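Sugar ABC transporter, sugar-binding protein (Streptococcus pneumoniae, PDB 2HEU) probably binds a sugar outside the membrane, as the extracellular solute-binding component of an ABC transporter, for delivery to the permease and import. Local coordinates at residues E111-N116 and L362-T367; I207-P212 and D216-M221; H373-N378 and Q386-D391. All coordinates share one frame; numbering follows the deposited sequence.

Interaction 1: residues E111-N116 and L362-T367; sequences EKYAVN and LQQYWT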
ATOM      1  N   GLU A 111      -0.195  12.310  10.067  1.00 15.67           N
ATOM      2  CA  GLU A 111      -1.399  13.063  10.174  1.00 16.10           C
ATOM      3  C   GLU A 111      -2.479  12.590   9.175  1.00 15.89           C
ATOM      4  O   GLU A 111      -3.693  12.824   9.396  1.00 16.70           O
ATOM      5  CB  GLU A 111      -1.131  14.539   9.961  1.00 17.91           C
ATOM      6  CG  GLU A 111      -0.260  15.207  10.985  1.00 20.01           C
ATOM      7  CD  GLU A 111       1.229  15.120  10.845  1.00 19.92           C
ATOM      8  OE1 GLU A 111       1.767  14.346  10.033  1.00 18.33           O
ATOM      9  OE2 GLU A 111       1.920  15.935  11.538  1.00 21.77           O
ATOM     10  N   LYS A 112      -2.082  11.895   8.119  1.00 15.26           N
ATOM     11  CA  LYS A 112      -3.032  11.347   7.164  1.00 14.64           C
ATOM     12  C   LYS A 112      -3.901  10.283   7.707  1.00 14.92           C
ATOM     13  O   LYS A 112      -4.868   9.866   7.047  1.00 16.94           O
ATOM     14  CB  LYS A 112      -2.326  10.888   5.920  1.00 14.61           C
ATOM     15  CG  LYS A 112      -1.712  12.082   5.223  1.00 16.79           C
ATOM     16  CD  LYS A 112      -1.161  11.797   3.910  1.00 19.46           C
ATOM     17  CE  LYS A 112      -0.494  13.091   3.342  1.00 22.43           C
ATOM     18  NZ  LYS A 112       0.082  12.924   2.078  1.00 24.07           N
ATOM     19  N   TYR A 113      -3.554   9.778   8.915  1.00 13.83           N
ATOM     20  CA  TYR A 113      -4.315   8.760   9.612  1.00 13.65           C
ATOM     21  C   TYR A 113      -4.851   9.283  10.928  1.00 14.12           C
ATOM     22  O   TYR A 113      -5.338   8.493  11.747  1.00 14.30           O
ATOM     23  CB  TYR A 113      -3.491   7.488   9.793  1.00 12.69           C
ATOM     24  CG  TYR A 113      -2.856   7.019   8.552  1.00 11.82           C
ATOM     25  CD1 TYR A 113      -3.514   6.208   7.656  1.00 13.08           C
ATOM     26  CD2 TYR A 113      -1.565   7.362   8.249  1.00 12.85           C
ATOM     27  CE1 TYR A 113      -2.819   5.706   6.511  1.00 12.26           C
ATOM     28  CE2 TYR A 113      -0.867   6.902   7.130  1.00 12.83           C
ATOM     29  CZ  TYR A 113      -1.530   6.050   6.262  1.00 11.57           C
ATOM     30  OH  TYR A 113      -0.948   5.460   5.185  1.00 13.04           O
ATOM     31  N   ALA A 114      -4.779  10.586  11.154  1.00 15.77           N
ATOM     32  CA  ALA A 114      -5.268  11.163  12.422  1.00 16.41           C
ATOM     33  C   ALA A 114      -6.746  10.853  12.586  1.00 15.58           C
ATOM     34  O   ALA A 114      -7.474  10.795  11.618  1.00 17.53           O
ATOM     35  CB  ALA A 114      -5.006  12.711  12.492  1.00 18.64           C
ATOM     36  N   VAL A 115      -7.154  10.728  13.826  1.00 17.16           N
ATOM     37  CA  VAL A 115      -8.521  10.506  14.255  1.00 18.49           C
ATOM     38  C   VAL A 115      -8.869  11.587  15.251  1.00 20.35           C
ATOM     39  O   VAL A 115      -8.158  11.769  16.235  1.00 20.85           O
ATOM     40  CB  VAL A 115      -8.719   9.122  14.872  1.00 18.30           C
ATOM     41  CG1 VAL A 115     -10.166   8.837  15.388  1.00 20.18           C
ATOM     42  CG2 VAL A 115      -8.323   8.088  13.883  1.00 20.17           C
ATOM     43  N   ASN A 116      -9.898  12.381  14.933  1.00 21.88           N
ATOM     44  CA  ASN A 116     -10.186  13.604  15.737  1.00 24.40           C
ATOM     45  C   ASN A 116      -8.913  14.452  15.918  1.00 22.55           C
ATOM     46  O   ASN A 116      -8.660  14.979  17.019  1.00 25.76           O
ATOM     47  CB  ASN A 116     -10.789  13.261  17.100  1.00 27.33           C
ATOM     48  CG  ASN A 116     -12.046  12.412  17.005  1.00 29.00           C
ATOM     49  OD1 ASN A 116     -12.237  11.451  17.794  1.00 31.70           O
ATOM     50  ND2 ASN A 116     -12.945  12.785  16.097  1.00 30.58           N
ATOM     51  N   LEU A 362      -7.936   4.552  -1.142  1.00  8.59           N
ATOM     52  CA  LEU A 362      -9.232   5.173  -1.033  1.00  8.66           C
ATOM     53  C   LEU A 362     -10.180   4.469  -0.064  1.00  8.55           C
ATOM     54  O   LEU A 362     -11.047   5.075   0.511  1.00  9.54           O
ATOM     55  CB  LEU A 362      -9.888   5.310  -2.408  1.00  8.70           C
ATOM     56  CG  LEU A 362      -9.137   6.150  -3.413  1.00  9.46           C
ATOM     57  CD1 LEU A 362      -9.930   6.174  -4.739  1.00  9.97           C
ATOM     58  CD2 LEU A 362      -8.884   7.551  -2.944  1.00 12.08           C
ATOM     59  N   GLN A 363      -9.938   3.156   0.084  1.00  9.03           N
ATOM     60  CA  GLN A 363     -10.812   2.325   0.973  1.00  9.18           C
ATOM     61  C   GLN A 363     -10.590   2.690   2.447  1.00  9.56           C
ATOM     62  O   GLN A 363     -11.341   2.166   3.273  1.00  9.88           O
ATOM     63  CB  GLN A 363     -10.676   0.836   0.712  1.00  9.91           C
ATOM     64  CG  GLN A 363      -9.376   0.205   1.134  1.00 10.76           C
ATOM     65  CD  GLN A 363      -8.310   0.176   0.097  1.00 10.30           C
ATOM     66  OE1 GLN A 363      -8.393   0.931  -0.880  1.00 10.77           O
ATOM     67  NE2 GLN A 363      -7.248  -0.586   0.259  1.00 13.45           N
ATOM     68  N   GLN A 364      -9.666   3.569   2.776  1.00  9.36           N
ATOM     69  CA  GLN A 364      -9.669   4.216   4.102  1.00 10.70           C
ATOM     70  C   GLN A 364     -11.068   4.640   4.491  1.00 11.23           C
ATOM     71  O   GLN A 364     -11.400   4.630   5.651  1.00 12.83           O
ATOM     72  CB  GLN A 364      -8.669   5.383   4.059  1.00 10.73           C
ATOM     73  CG  GLN A 364      -8.524   6.124   5.402  1.00 11.67           C
ATOM     74  CD  GLN A 364      -7.516   7.217   5.384  1.00 12.51           C
ATOM     75  OE1 GLN A 364      -6.814   7.410   6.459  1.00 16.36           O
ATOM     76  NE2 GLN A 364      -7.268   7.843   4.296  1.00 11.69           N
ATOM     77  N   TYR A 365     -11.825   5.117   3.482  1.00 10.05           N
ATOM     78  CA  TYR A 365     -13.159   5.726   3.706  1.00 10.62           C
ATOM     79  C   TYR A 365     -14.301   4.935   3.040  1.00 10.92           C
ATOM     80  O   TYR A 365     -15.343   5.485   2.765  1.00 11.80           O
ATOM     81  CB  TYR A 365     -13.178   7.183   3.317  1.00 12.36           C
ATOM     82  CG  TYR A 365     -12.246   7.990   4.163  1.00 13.91           C
ATOM     83  CD1 TYR A 365     -12.485   8.130   5.512  1.00 16.62           C
ATOM     84  CD2 TYR A 365     -11.117   8.575   3.629  1.00 16.45           C
ATOM     85  CE1 TYR A 365     -11.645   8.844   6.270  1.00 19.47           C
ATOM     86  CE2 TYR A 365     -10.254   9.297   4.422  1.00 18.90           C
ATOM     87  CZ  TYR A 365     -10.523   9.438   5.723  1.00 20.29           C
ATOM     88  OH  TYR A 365      -9.640  10.159   6.519  1.00 30.70           O
ATOM     89  N   TRP A 366     -14.047   3.639   2.803  1.00  9.87           N
ATOM     90  CA  TRP A 366     -15.056   2.745   2.291  1.00 10.19           C
ATOM     91  C   TRP A 366     -15.399   1.657   3.285  1.00 10.74           C
ATOM     92  O   TRP A 366     -14.580   1.366   4.188  1.00 13.84           O
ATOM     93  CB  TRP A 366     -14.595   2.028   1.027  1.00  9.70           C
ATOM     94  CG  TRP A 366     -14.176   2.895  -0.164  1.00  9.24           C
ATOM     95  CD1 TRP A 366     -14.264   4.233  -0.261  1.00  8.93           C
ATOM     96  CD2 TRP A 366     -13.543   2.415  -1.356  1.00  9.30           C
ATOM     97  NE1 TRP A 366     -13.759   4.636  -1.476  1.00  9.25           N
ATOM     98  CE2 TRP A 366     -13.290   3.563  -2.155  1.00  8.85           C
ATOM     99  CE3 TRP A 366     -13.173   1.130  -1.817  1.00 10.23           C
ATOM    100  CZ2 TRP A 366     -12.702   3.432  -3.408  1.00  8.67           C
ATOM    101  CZ3 TRP A 366     -12.553   1.022  -3.044  1.00  9.27           C
ATOM    102  CH2 TRP A 366     -12.321   2.194  -3.816  1.00  9.34           C
ATOM    103  N   THR A 367     -16.562   1.076   3.208  1.00 10.12           N
ATOM    104  CA  THR A 367     -16.940  -0.002   4.108  1.00 11.31           C
ATOM    105  C   THR A 367     -16.443  -1.391   3.710  1.00 11.92           C
ATOM    106  O   THR A 367     -16.469  -2.272   4.544  1.00 13.62           O
ATOM    107  CB  THR A 367     -18.465   0.040   4.347  1.00 13.08           C
ATOM    108  OG1 THR A 367     -19.095  -0.139   3.137  1.00 13.62           O
ATOM    109  CG2 THR A 367     -18.904   1.342   4.987  1.00 15.69           C
TER
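Gln364 reaches across to Lys112 and Tyr113 in a small, largely buried contact. Its side chain runs out from 362-367 with CG anti to the backbone N (chi1 -178°), and the chain stays extended beyond CG. This reach brings the amide to the turn at 111-116. The amide oxygen OE1, as modelled, lies 3.2 Å from Lys112 O. Two acceptors would then face each other, and the amide is probably turned over. The Tyr113 ring is the second neighbour: its CD1 lies 3.7 Å from the atom modelled as Gln364 OE1, which approaches the ring obliquely. The two side chains cross at about a right angle, with ring and amide planes 53° apart, so the groups do not stack.

The next shell helps to place both partners. The Tyr113 hydroxyl OH is hydrogen-bonded to the hydroxyl of Tyr109 and to the backbone N of Gly292, which holds the far end of the ring. The side chains of Lys112 and Tyr113 also rest on Val360 of strand 358-360. The Gln364 side chain touches Gln85 of helix 82-89, and its CG lies over one face of the Tyr365 ring, 3.7 Å above the plane and toward the rim. A 3-10 segment, 362-364, presents Gln364. Tyr365 N bonds Leu362 O at 3.1 Å. Trp366 NE1 is held by Asn196, and Gln363 OE1 by Gln182.

The contact joins two loops 246 residues apart in sequence, one leading to strand 122-123, the other between strand 358-360 and helix 370-382. It probably lies between the two lobes of the solute-binding-protein fold. If the amide is reversed, its N-H could donate to Lys112 O, making a polar tie between the loops.

Interaction 2: residues I207-P212 and D216-M221; sequences IKLSDP and DDIKVM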
ATOM      1  N   ILE A 207     -22.969   8.752  -9.945  1.00  9.60           N
ATOM      2  CA  ILE A 207     -21.908   8.414 -10.888  1.00  9.99           C
ATOM      3  C   ILE A 207     -22.578   8.104 -12.220  1.00  9.57           C
ATOM      4  O   ILE A 207     -23.413   7.188 -12.272  1.00 10.40           O
ATOM      5  CB  ILE A 207     -21.054   7.218 -10.382  1.00  9.84           C
ATOM      6  CG1 ILE A 207     -20.437   7.555  -9.003  1.00 10.23           C
ATOM      7  CG2 ILE A 207     -20.024   6.761 -11.412  1.00 11.19           C
ATOM      8  CD1 ILE A 207     -19.947   6.345  -8.237  1.00 11.76           C
ATOM      9  N   LYS A 208     -22.280   8.856 -13.269  1.00  9.98           N
ATOM     10  CA  LYS A 208     -22.922   8.682 -14.574  0.50  9.35           C
ATOM     11  C   LYS A 208     -21.902   8.519 -15.653  1.00  9.16           C
ATOM     12  O   LYS A 208     -20.838   9.122 -15.663  1.00  9.50           O
ATOM     13  CB  LYS A 208     -23.797   9.888 -14.879  0.50 10.99           C
ATOM     14  CG  LYS A 208     -25.047   9.904 -14.039  0.50 10.73           C
ATOM     15  CD  LYS A 208     -25.786  11.227 -14.093  0.50 14.10           C
ATOM     16  CE  LYS A 208     -26.128  11.738 -15.351  0.50 20.48           C
ATOM     17  NZ  LYS A 208     -26.997  12.919 -15.156  0.50 26.46           N
ATOM     18  N   LEU A 209     -22.276   7.704 -16.640  1.00  9.43           N
ATOM     19  CA  LEU A 209     -21.399   7.449 -17.788  1.00  9.75           C
ATOM     20  C   LEU A 209     -21.017   8.714 -18.521  1.00  9.72           C
ATOM     21  O   LEU A 209     -19.921   8.819 -19.003  1.00 11.02           O
ATOM     22  CB  LEU A 209     -22.109   6.449 -18.715  1.00 10.95           C
ATOM     23  CG  LEU A 209     -21.308   6.053 -19.918  1.00 11.20           C
ATOM     24  CD1 LEU A 209     -19.974   5.431 -19.565  1.00 12.29           C
ATOM     25  CD2 LEU A 209     -22.169   5.068 -20.787  1.00 15.44           C
ATOM     26  N   SER A 210     -21.925   9.703 -18.542  1.00 10.01           N
ATOM     27  CA  SER A 210     -21.678  10.959 -19.199  1.00  9.91           C
ATOM     28  C   SER A 210     -20.736  11.881 -18.468  1.00 10.67           C
ATOM     29  O   SER A 210     -20.330  12.910 -18.986  1.00 11.41           O
ATOM     30  CB  SER A 210     -23.004  11.656 -19.445  1.00 11.89           C
ATOM     31  OG  SER A 210     -23.803  11.756 -18.264  1.00 13.06           O
ATOM     32  N   ASP A 211     -20.410  11.598 -17.199  1.00  9.86           N
ATOM     33  CA  ASP A 211     -19.569  12.514 -16.456  1.00  9.89           C
ATOM     34  C   ASP A 211     -18.189  12.567 -17.060  1.00  9.64           C
ATOM     35  O   ASP A 211     -17.563  11.481 -17.326  1.00 10.29           O
ATOM     36  CB  ASP A 211     -19.418  11.984 -15.022  1.00 10.26           C
ATOM     37  CG  ASP A 211     -20.635  12.072 -14.196  1.00 10.55           C
ATOM     38  OD1 ASP A 211     -21.567  12.937 -14.438  1.00 12.44           O
ATOM     39  OD2 ASP A 211     -20.684  11.364 -13.157  1.00 11.13           O
ATOM     40  N   PRO A 212     -17.564  13.735 -17.200  1.00 10.22           N
ATOM     41  CA  PRO A 212     -16.160  13.815 -17.631  1.00 10.48           C
ATOM     42  C   PRO A 212     -15.215  12.945 -16.850  1.00  9.34           C
ATOM     43  O   PRO A 212     -14.278  12.352 -17.404  1.00  9.86           O
ATOM     44  CB  PRO A 212     -15.868  15.285 -17.528  1.00 12.14           C
ATOM     45  CG  PRO A 212     -17.180  15.933 -17.857  1.00 12.60           C
ATOM     46  CD  PRO A 212     -18.163  15.078 -17.165  1.00 10.99           C
ATOM     47  N   ASP A 216     -12.853   9.918 -18.304  1.00  8.74           N
ATOM     48  CA  ASP A 216     -11.397   9.835 -18.096  1.00  8.85           C
ATOM     49  C   ASP A 216     -11.014   8.521 -17.410  1.00  8.12           C
ATOM     50  O   ASP A 216     -10.014   7.911 -17.767  1.00  8.71           O
ATOM     51  CB  ASP A 216     -10.892  11.021 -17.308  1.00  9.50           C
ATOM     52  CG  ASP A 216     -10.764  12.337 -18.151  1.00 11.40           C
ATOM     53  OD1 ASP A 216     -10.755  12.247 -19.377  1.00 13.75           O
ATOM     54  OD2 ASP A 216     -10.604  13.395 -17.543  1.00 13.52           O
ATOM     55  N   ASP A 217     -11.787   8.116 -16.401  1.00  8.41           N
ATOM     56  CA  ASP A 217     -11.507   6.810 -15.772  1.00  8.39           C
ATOM     57  C   ASP A 217     -11.561   5.691 -16.822  1.00  7.91           C
ATOM     58  O   ASP A 217     -10.710   4.810 -16.814  1.00  8.36           O
ATOM     59  CB  ASP A 217     -12.544   6.554 -14.682  1.00  8.74           C
ATOM     60  CG  ASP A 217     -12.406   5.174 -14.094  1.00  8.25           C
ATOM     61  OD1 ASP A 217     -11.341   5.055 -13.349  1.00  8.17           O
ATOM     62  OD2 ASP A 217     -13.191   4.275 -14.332  1.00  8.58           O
ATOM     63  N   ILE A 218     -12.564   5.701 -17.705  1.00  8.27           N
ATOM     64  CA  ILE A 218     -12.683   4.711 -18.733  1.00  8.24           C
ATOM     65  C   ILE A 218     -11.520   4.772 -19.683  1.00  8.04           C
ATOM     66  O   ILE A 218     -11.000   3.748 -20.108  1.00  8.62           O
ATOM     67  CB  ILE A 218     -14.055   4.879 -19.408  1.00  8.98           C
ATOM     68  CG1 ILE A 218     -15.158   4.416 -18.444  1.00  9.38           C
ATOM     69  CG2 ILE A 218     -14.090   4.127 -20.743  1.00 10.11           C
ATOM     70  CD1 ILE A 218     -16.561   4.826 -18.839  1.00  9.66           C
ATOM     71  N   LYS A 219     -11.062   5.981 -20.046  1.00  8.43           N
ATOM     72  CA  LYS A 219      -9.888   6.135 -20.885  1.00  8.12           C
ATOM     73  C   LYS A 219      -8.684   5.427 -20.253  1.00  7.99           C
ATOM     74  O   LYS A 219      -7.962   4.659 -20.920  1.00  8.99           O
ATOM     75  CB  LYS A 219      -9.580   7.603 -21.104  1.00  8.64           C
ATOM     76  CG  LYS A 219      -8.327   7.912 -21.866  1.00  9.44           C
ATOM     77  CD  LYS A 219      -8.067   9.398 -21.941  1.00 10.94           C
ATOM     78  CE  LYS A 219      -6.764   9.830 -22.550  1.00 11.58           C
ATOM     79  NZ  LYS A 219      -6.659   9.507 -23.961  1.00 11.48           N
ATOM     80  N   VAL A 220      -8.448   5.651 -18.984  1.00  8.09           N
ATOM     81  CA  VAL A 220      -7.289   5.027 -18.303  1.00  7.96           C
ATOM     82  C   VAL A 220      -7.477   3.498 -18.242  1.00  7.64           C
ATOM     83  O   VAL A 220      -6.553   2.718 -18.518  1.00  7.75           O
ATOM     84  CB  VAL A 220      -7.035   5.659 -16.961  1.00  8.39           C
ATOM     85  CG1 VAL A 220      -5.851   4.967 -16.268  1.00  9.56           C
ATOM     86  CG2 VAL A 220      -6.749   7.144 -17.097  1.00  9.71           C
ATOM     87  N   MET A 221      -8.678   3.032 -17.876  1.00  7.58           N
ATOM     88  CA  MET A 221      -8.953   1.600 -17.874  1.00  7.26           C
ATOM     89  C   MET A 221      -8.786   0.995 -19.249  1.00  7.48           C
ATOM     90  O   MET A 221      -8.329  -0.172 -19.372  1.00  8.11           O
ATOM     91  CB  MET A 221     -10.355   1.311 -17.334  1.00  7.55           C
ATOM     92  CG  MET A 221     -10.521   1.508 -15.848  1.00  7.97           C
ATOM     93  SD  MET A 221      -9.371   0.588 -14.813  1.00  8.46           S
ATOM     94  CE  MET A 221      -9.565  -1.079 -15.475  1.00 10.13           C
TER
HETATM   95  O   HOH W   1     -13.521  13.595 -19.832  1.00 19.04           O
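Pro212 O accepts a hydrogen bond from Asp216 N at 3.0 Å, an i to i+4 backbone bond that closes the first turn of helix 212-222. This is a helix N-terminus with its lead-in loop folded back beside it. Asp211 occupies the N-cap position, but its side chain makes no capping bond. A type I beta turn from Lys208 ends at Asp211 and leads into the helix.

The Asp211 carboxylate serves the loop instead. Lys208 N donates to Asp211 OD2 at 3.0 Å, arriving from above the carboxylate plane and 62° out of it. Tyr198 OH is a second hydrogen-bond partner of the same oxygen, so one carboxylate fixes the turn and ties it to the preceding helix.

Leu209 and Ile218 make the apolar part. Their side chains cross at about a right angle, and Leu209 CD1 meets Ile218 CD1 at 3.5 Å. Ile218 points its CB toward the loop. Its CG1 stands anti to the carbonyl carbon (chi1 -71°), and CD1 carries on to the leucine methyl. Gln386 touches Leu209, and Met388 and Tyr379 pack on Ile218, which places this methyl pair against the two C-terminal helices. On another side of helix 212-222, Lys219 makes salt bridges with Glu153 and Asp150.

Asp216 brings its side chain beside the same carbonyl that its N bonds. Its CB lies 3.6 Å from Pro212 O. Pro212 O also takes a hydrogen bond from a water at 2.8 Å, and that water donates a second, weak one of 3.1 Å to Asp216 OD1.

Interaction 3: residues H373-N378 and Q386-D391; sequences HTLTMN and QGMVND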
ATOM      1  N   HIS A 373     -12.699  -4.148  -6.579  1.00  8.24           N
ATOM      2  CA  HIS A 373     -11.763  -4.984  -7.365  1.00  8.50           C
ATOM      3  C   HIS A 373     -12.506  -5.648  -8.495  1.00  8.35           C
ATOM      4  O   HIS A 373     -12.095  -5.655  -9.670  1.00  8.67           O
ATOM      5  CB  HIS A 373     -11.115  -6.063  -6.489  1.00  8.60           C
ATOM      6  CG  HIS A 373     -10.505  -5.578  -5.218  1.00  9.02           C
ATOM      7  ND1 HIS A 373     -10.139  -6.489  -4.283  1.00 10.53           N
ATOM      8  CD2 HIS A 373     -10.236  -4.338  -4.743  1.00 10.09           C
ATOM      9  CE1 HIS A 373      -9.651  -5.806  -3.264  1.00 11.06           C
ATOM     10  NE2 HIS A 373      -9.636  -4.507  -3.507  1.00 10.80           N
ATOM     11  N   THR A 374     -13.647  -6.267  -8.168  1.00  8.54           N
ATOM     12  CA  THR A 374     -14.397  -7.067  -9.126  1.00  9.08           C
ATOM     13  C   THR A 374     -14.880  -6.194 -10.294  1.00  7.98           C
ATOM     14  O   THR A 374     -14.791  -6.607 -11.438  1.00  8.41           O
ATOM     15  CB  THR A 374     -15.569  -7.759  -8.431  1.00 10.52           C
ATOM     16  OG1 THR A 374     -15.022  -8.619  -7.434  1.00 11.07           O
ATOM     17  CG2 THR A 374     -16.501  -8.474  -9.384  1.00 11.36           C
ATOM     18  N   LEU A 375     -15.474  -5.020  -9.995  1.00  8.15           N
ATOM     19  CA  LEU A 375     -15.990  -4.218 -11.102  1.00  8.08           C
ATOM     20  C   LEU A 375     -14.852  -3.753 -12.006  1.00  8.06           C
ATOM     21  O   LEU A 375     -15.038  -3.601 -13.227  1.00  8.56           O
ATOM     22  CB  LEU A 375     -16.842  -3.068 -10.609  1.00  8.58           C
ATOM     23  CG  LEU A 375     -16.185  -1.922  -9.830  1.00  8.58           C
ATOM     24  CD1 LEU A 375     -15.570  -0.858 -10.739  1.00  9.50           C
ATOM     25  CD2 LEU A 375     -17.154  -1.277  -8.838  1.00  9.68           C
ATOM     26  N   THR A 376     -13.665  -3.546 -11.449  1.00  7.47           N
ATOM     27  CA  THR A 376     -12.527  -3.120 -12.210  1.00  7.67           C
ATOM     28  C   THR A 376     -12.097  -4.208 -13.188  1.00  7.83           C
ATOM     29  O   THR A 376     -11.958  -3.989 -14.407  1.00  8.05           O
ATOM     30  CB  THR A 376     -11.360  -2.755 -11.284  1.00  7.61           C
ATOM     31  OG1 THR A 376     -11.765  -1.640 -10.441  1.00  8.21           O
ATOM     32  CG2 THR A 376     -10.114  -2.365 -12.068  1.00  8.54           C
ATOM     33  N   MET A 377     -11.895  -5.432 -12.661  1.00  8.25           N
ATOM     34  CA  MET A 377     -11.427  -6.526 -13.518  1.00  8.67           C
ATOM     35  C   MET A 377     -12.537  -6.910 -14.495  1.00  8.13           C
ATOM     36  O   MET A 377     -12.246  -7.282 -15.645  1.00  8.67           O
ATOM     37  CB  MET A 377     -10.996  -7.705 -12.670  1.00  8.69           C
ATOM     38  CG  MET A 377     -10.297  -8.811 -13.483  1.00  9.49           C
ATOM     39  SD  MET A 377      -8.806  -8.285 -14.337  1.00  9.34           S
ATOM     40  CE  MET A 377      -7.650  -8.238 -12.980  1.00  9.62           C
ATOM     41  N   ASN A 378     -13.794  -6.859 -14.072  1.00  8.37           N
ATOM     42  CA  ASN A 378     -14.888  -7.235 -15.004  1.00  8.72           C
ATOM     43  C   ASN A 378     -14.943  -6.275 -16.150  1.00  8.23           C
ATOM     44  O   ASN A 378     -15.314  -6.683 -17.257  1.00  9.48           O
ATOM     45  CB  ASN A 378     -16.233  -7.256 -14.271  1.00  9.77           C
ATOM     46  CG  ASN A 378     -16.434  -8.466 -13.422  1.00 12.05           C
ATOM     47  OD1 ASN A 378     -15.570  -9.333 -13.358  1.00 16.57           O
ATOM     48  ND2 ASN A 378     -17.501  -8.540 -12.639  1.00 13.82           N
ATOM     49  N   GLN A 386     -21.375   0.987 -19.374  1.00  9.73           N
ATOM     50  CA  GLN A 386     -22.551   1.223 -18.547  1.00  9.83           C
ATOM     51  C   GLN A 386     -22.584   0.238 -17.385  1.00  9.59           C
ATOM     52  O   GLN A 386     -22.987   0.590 -16.271  1.00 10.09           O
ATOM     53  CB  GLN A 386     -23.820   1.177 -19.394  1.00 10.08           C
ATOM     54  CG  GLN A 386     -25.070   1.567 -18.547  1.00 11.25           C
ATOM     55  CD  GLN A 386     -25.008   3.051 -18.171  1.00 12.46           C
ATOM     56  OE1 GLN A 386     -24.998   3.343 -16.926  1.00 14.60           O
ATOM     57  NE2 GLN A 386     -24.960   3.922 -19.081  1.00 12.69           N
ATOM     58  N   GLY A 387     -22.238  -1.016 -17.630  1.00  9.34           N
ATOM     59  CA  GLY A 387     -22.211  -1.991 -16.583  1.00 10.06           C
ATOM     60  C   GLY A 387     -21.276  -1.602 -15.454  1.00  8.80           C
ATOM     61  O   GLY A 387     -21.557  -1.782 -14.287  1.00  9.72           O
ATOM     62  N   MET A 388     -20.089  -1.064 -15.811  1.00  8.60           N
ATOM     63  CA  MET A 388     -19.147  -0.621 -14.795  1.00  8.31           C
ATOM     64  C   MET A 388     -19.715   0.536 -13.981  1.00  8.15           C
ATOM     65  O   MET A 388     -19.578   0.563 -12.765  1.00  7.97           O
ATOM     66  CB  MET A 388     -17.776  -0.275 -15.432  1.00  8.12           C
ATOM     67  CG  MET A 388     -16.780   0.176 -14.406  1.00  8.13           C
ATOM     68  SD  MET A 388     -15.093   0.248 -14.967  1.00  8.66           S
ATOM     69  CE  MET A 388     -15.109   1.553 -16.187  1.00 10.65           C
ATOM     70  N   VAL A 389     -20.341   1.515 -14.646  1.00  8.19           N
ATOM     71  CA  VAL A 389     -21.009   2.606 -13.930  1.00  8.37           C
ATOM     72  C   VAL A 389     -22.066   2.064 -13.009  1.00  8.44           C
ATOM     73  O   VAL A 389     -22.160   2.473 -11.835  1.00  8.69           O
ATOM     74  CB  VAL A 389     -21.554   3.620 -14.933  1.00  8.94           C
ATOM     75  CG1 VAL A 389     -22.459   4.629 -14.226  1.00 10.74           C
ATOM     76  CG2 VAL A 389     -20.418   4.318 -15.674  1.00  9.84           C
ATOM     77  N   ASN A 390     -22.890   1.158 -13.490  1.00  8.37           N
ATOM     78  CA  ASN A 390     -23.904   0.566 -12.654  1.00  9.02           C
ATOM     79  C   ASN A 390     -23.302  -0.126 -11.441  1.00  8.19           C
ATOM     80  O   ASN A 390     -23.798  -0.005 -10.301  1.00  9.40           O
ATOM     81  CB  ASN A 390     -24.734  -0.399 -13.476  1.00 10.35           C
ATOM     82  CG  ASN A 390     -25.633   0.268 -14.498  1.00 10.50           C
ATOM     83  OD1 ASN A 390     -25.834   1.478 -14.463  1.00 11.22           O
ATOM     84  ND2 ASN A 390     -26.124  -0.538 -15.423  1.00 12.00           N
ATOM     85  N   ASP A 391     -22.205  -0.869 -11.653  1.00  8.72           N
ATOM     86  CA  ASP A 391     -21.496  -1.529 -10.574  1.00  8.55           C
ATOM     87  C   ASP A 391     -20.957  -0.559  -9.557  1.00  7.71           C
ATOM     88  O   ASP A 391     -20.962  -0.838  -8.346  1.00  8.53           O
ATOM     89  CB  ASP A 391     -20.337  -2.369 -11.124  1.00  9.68           C
ATOM     90  CG  ASP A 391     -20.702  -3.585 -11.918  1.00 11.13           C
ATOM     91  OD1 ASP A 391     -21.822  -4.041 -11.864  1.00 14.48           O
ATOM     92  OD2 ASP A 391     -19.755  -4.124 -12.567  1.00 13.53           O
TER
HETATM   93  O   HOH W   2     -17.610  -3.540 -14.297  1.00 10.54           O
HETATM   94  O   HOH W   3     -18.840  -6.268 -11.004  1.00 19.83           O
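Leu375 points from helix 370-382 between Met388 and Asp391 of helix 385-396. The two helices follow one another with a short connection and form a helical hairpin, whose closest CA pair here is Leu375 and Met388, 6.0 Å apart.

The leucine divides its branches between the two partners. Leu375 CD1 meets Met388 CG at 4.0 Å, and these two side chains cross at about a right angle. Leu375 CD2 lies against the backbone of Asp391, 3.9 Å from Asp391 O. A chi1 of 68° places CG between the backbone N and the carbonyl carbon, so that both methyls turn into the facing helix. At the root of the side chain, Leu375 CB touches Asp391 CB at 3.6 Å, where the helices come close. Met388 continues beyond the leucine to Asp217 and Ile218 of helix 212-222.

No direct hydrogen bond joins the two segments; water does it. Asp391 OD2 accepts from two waters. One also donates to Leu375 O at 2.8 Å. The other lies 2.8 Å from Asp391 OD2 and accepts a weak bond from Asn378 ND2.

Interactions 2 and 3 form one continuous packed region, with centres 12 Å apart. Ile218 CG1 meets Met388 CE at 3.6 Å, and Met221 CE meets Thr376 CG2 at 3.7 Å, so helix 212-222 lies against both arms of the C-terminal hairpin. Interaction 1 stands apart. Its centre is 25 Å from that of interaction 2 and 24 Å from that of interaction 3, with nearest atoms about 9 and 6 Å away. Its segment 362-367 ends a few residues before helix 370-382, which links it to interaction 3 along the chain. The structure is sugar-free. Its sodium ion is bound at Lys103 and Glu335, which belong to none of the three contacts.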